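PDB 5G4D: CRISPR-associated endoribonuclease Cas2 from Thermococcus onnurineus, which probably cleaves single-stranded RNA as a magnesium-dependent endoribonuclease and takes part, as a dimer associated with Cas1, in the adaptation stage of CRISPR immunity. Local coordinates for residues 16-19 / 20-23. Sequence-based numbering, arbitrary orientation.
Sequences RVNR and VKKF. Unlike the reference sequence in segment 16-19: Arg19 (reference Lys).
Residues 16-19 run directly into 20-23 as the opening turns of helix 17-25, joined by successive i to i+4 backbone bonds. The first, Val20 N to Arg16 O, is weak at 3.3 Å, with Arg16 at the N-cap position. Lys21 N to Val17 O follows at 2.9 Å and is nearly straight (167°); Lys22 N to Asn18 O and Phe23 N to Arg19 O continue the pattern. On the outer surface, Asn18 and Lys21 lie side by side. Lys21 starts with CG opposite the backbone N (chi1 175°) and bends at chi3 (64°), which brings NZ 3.1 Å from Asn18 OD1 in a hydrogen bond tilted out of the amide plane. One residue on, Arg19 and Lys22 also run alongside each other, but Arg19 NH2 and Lys22 NZ, both donors, come within 3.0 Å, with the ammonium oblique to the guanidinium. Val20 and Phe23 pack on Leu52 and Leu55 of helix 42-55, and Val20 also touches Tyr10 of strand 4-11. Arg16 reaches Asp61 and Glu60 through salt bridges. The helix is thus amphipathic, a nonpolar flank facing the ferredoxin-like core and a basic outer surface, where the Arg19-Lys22 approach is probably electrostatically unfavourable unless solvent or counter-ions screen it.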
loop_
_atom_site.group_PDB
_atom_site.type_symbol
_atom_site.label_atom_id
_atom_site.label_comp_id
_atom_site.label_asym_id
_atom_site.label_seq_id
_atom_site.Cartn_x
_atom_site.Cartn_y
_atom_site.Cartn_z
ATOM N N ARG A 16 16.810 6.328 6.781
ATOM C CA ARG A 16 16.781 4.889 6.616
ATOM C C ARG A 16 15.959 4.421 5.429
ATOM O O ARG A 16 16.035 3.233 5.082
ATOM C CB ARG A 16 16.230 4.231 7.890
ATOM C CG ARG A 16 17.079 4.489 9.129
ATOM C CD ARG A 16 16.491 3.837 10.362
ATOM N NE ARG A 16 15.239 4.452 10.796
ATOM C CZ ARG A 16 15.166 5.552 11.540
ATOM N NH1 ARG A 16 16.275 6.162 11.934
ATOM N NH2 ARG A 16 13.989 6.035 11.909
ATOM N N VAL A 17 15.186 5.303 4.792
ATOM C CA VAL A 17 14.169 4.846 3.849
ATOM C C VAL A 17 14.811 4.243 2.607
ATOM O O VAL A 17 14.349 3.215 2.093
ATOM C CB VAL A 17 13.195 5.989 3.495
ATOM C CG1 VAL A 17 13.903 7.144 2.775
ATOM C CG2 VAL A 17 12.027 5.442 2.653
ATOM N N ASN A 18 15.905 4.831 2.129
ATOM C CA ASN A 18 16.461 4.362 0.871
ATOM C C ASN A 18 17.197 3.030 1.018
ATOM O O ASN A 18 17.285 2.286 0.038
ATOM C CB ASN A 18 17.334 5.471 0.260
ATOM C CG ASN A 18 16.486 6.629 -0.310
ATOM O OD1 ASN A 18 15.628 6.417 -1.174
ATOM N ND2 ASN A 18 16.703 7.844 0.197
ATOM N N ARG A 19 17.659 2.673 2.221
ATOM C CA ARG A 19 18.165 1.318 2.430
ATOM C C ARG A 19 17.032 0.293 2.475
ATOM O O ARG A 19 17.214 -0.849 2.034
ATOM C CB ARG A 19 18.985 1.245 3.717
ATOM C CG ARG A 19 20.291 2.043 3.676
ATOM C CD ARG A 19 21.429 1.265 4.321
ATOM N NE ARG A 19 21.691 0.009 3.617
ATOM C CZ ARG A 19 22.539 -0.121 2.600
ATOM N NH1 ARG A 19 23.220 0.934 2.163
ATOM N NH2 ARG A 19 22.710 -1.306 2.020
ATOM N N VAL A 20 15.866 0.674 2.997
ATOM C CA VAL A 20 14.708 -0.225 2.951
ATOM C C VAL A 20 14.272 -0.459 1.509
ATOM O O VAL A 20 13.996 -1.596 1.102
ATOM C CB VAL A 20 13.561 0.337 3.810
ATOM C CG1 VAL A 20 12.241 -0.396 3.508
ATOM C CG2 VAL A 20 13.903 0.217 5.283
ATOM N N LYS A 21 14.192 0.622 0.716
ATOM C CA LYS A 21 13.854 0.499 -0.699
ATOM C C LYS A 21 14.811 -0.449 -1.420
ATOM O O LYS A 21 14.385 -1.343 -2.162
ATOM C CB LYS A 21 13.873 1.883 -1.354
ATOM C CG LYS A 21 13.643 1.866 -2.865
ATOM C CD LYS A 21 13.673 3.287 -3.443
ATOM C CE LYS A 21 15.047 3.928 -3.285
ATOM N NZ LYS A 21 15.160 5.240 -4.009
ATOM N N LYS A 22 16.121 -0.266 -1.216
ATOM C CA LYS A 22 17.092 -1.091 -1.931
ATOM C C LYS A 22 16.979 -2.557 -1.533
ATOM O O LYS A 22 17.103 -3.446 -2.384
ATOM C CB LYS A 22 18.518 -0.570 -1.685
ATOM C CG LYS A 22 19.565 -1.179 -2.613
ATOM C CD LYS A 22 20.879 -0.381 -2.579
ATOM C CE LYS A 22 21.553 -0.458 -1.214
ATOM N NZ LYS A 22 21.925 -1.853 -0.826
ATOM N N PHE A 23 16.719 -2.829 -0.250
ATOM C CA PHE A 23 16.546 -4.209 0.202
ATOM C C PHE A 23 15.311 -4.842 -0.428
ATOM O O PHE A 23 15.357 -5.985 -0.900
ATOM C CB PHE A 23 16.455 -4.259 1.731
ATOM C CG PHE A 23 16.080 -5.618 2.284
ATOM C CD1 PHE A 23 17.017 -6.637 2.354
ATOM C CD2 PHE A 23 14.796 -5.864 2.750
ATOM C CE1 PHE A 23 16.677 -7.887 2.867
ATOM C CE2 PHE A 23 14.438 -7.110 3.256
ATOM C CZ PHE A 23 15.387 -8.125 3.322
#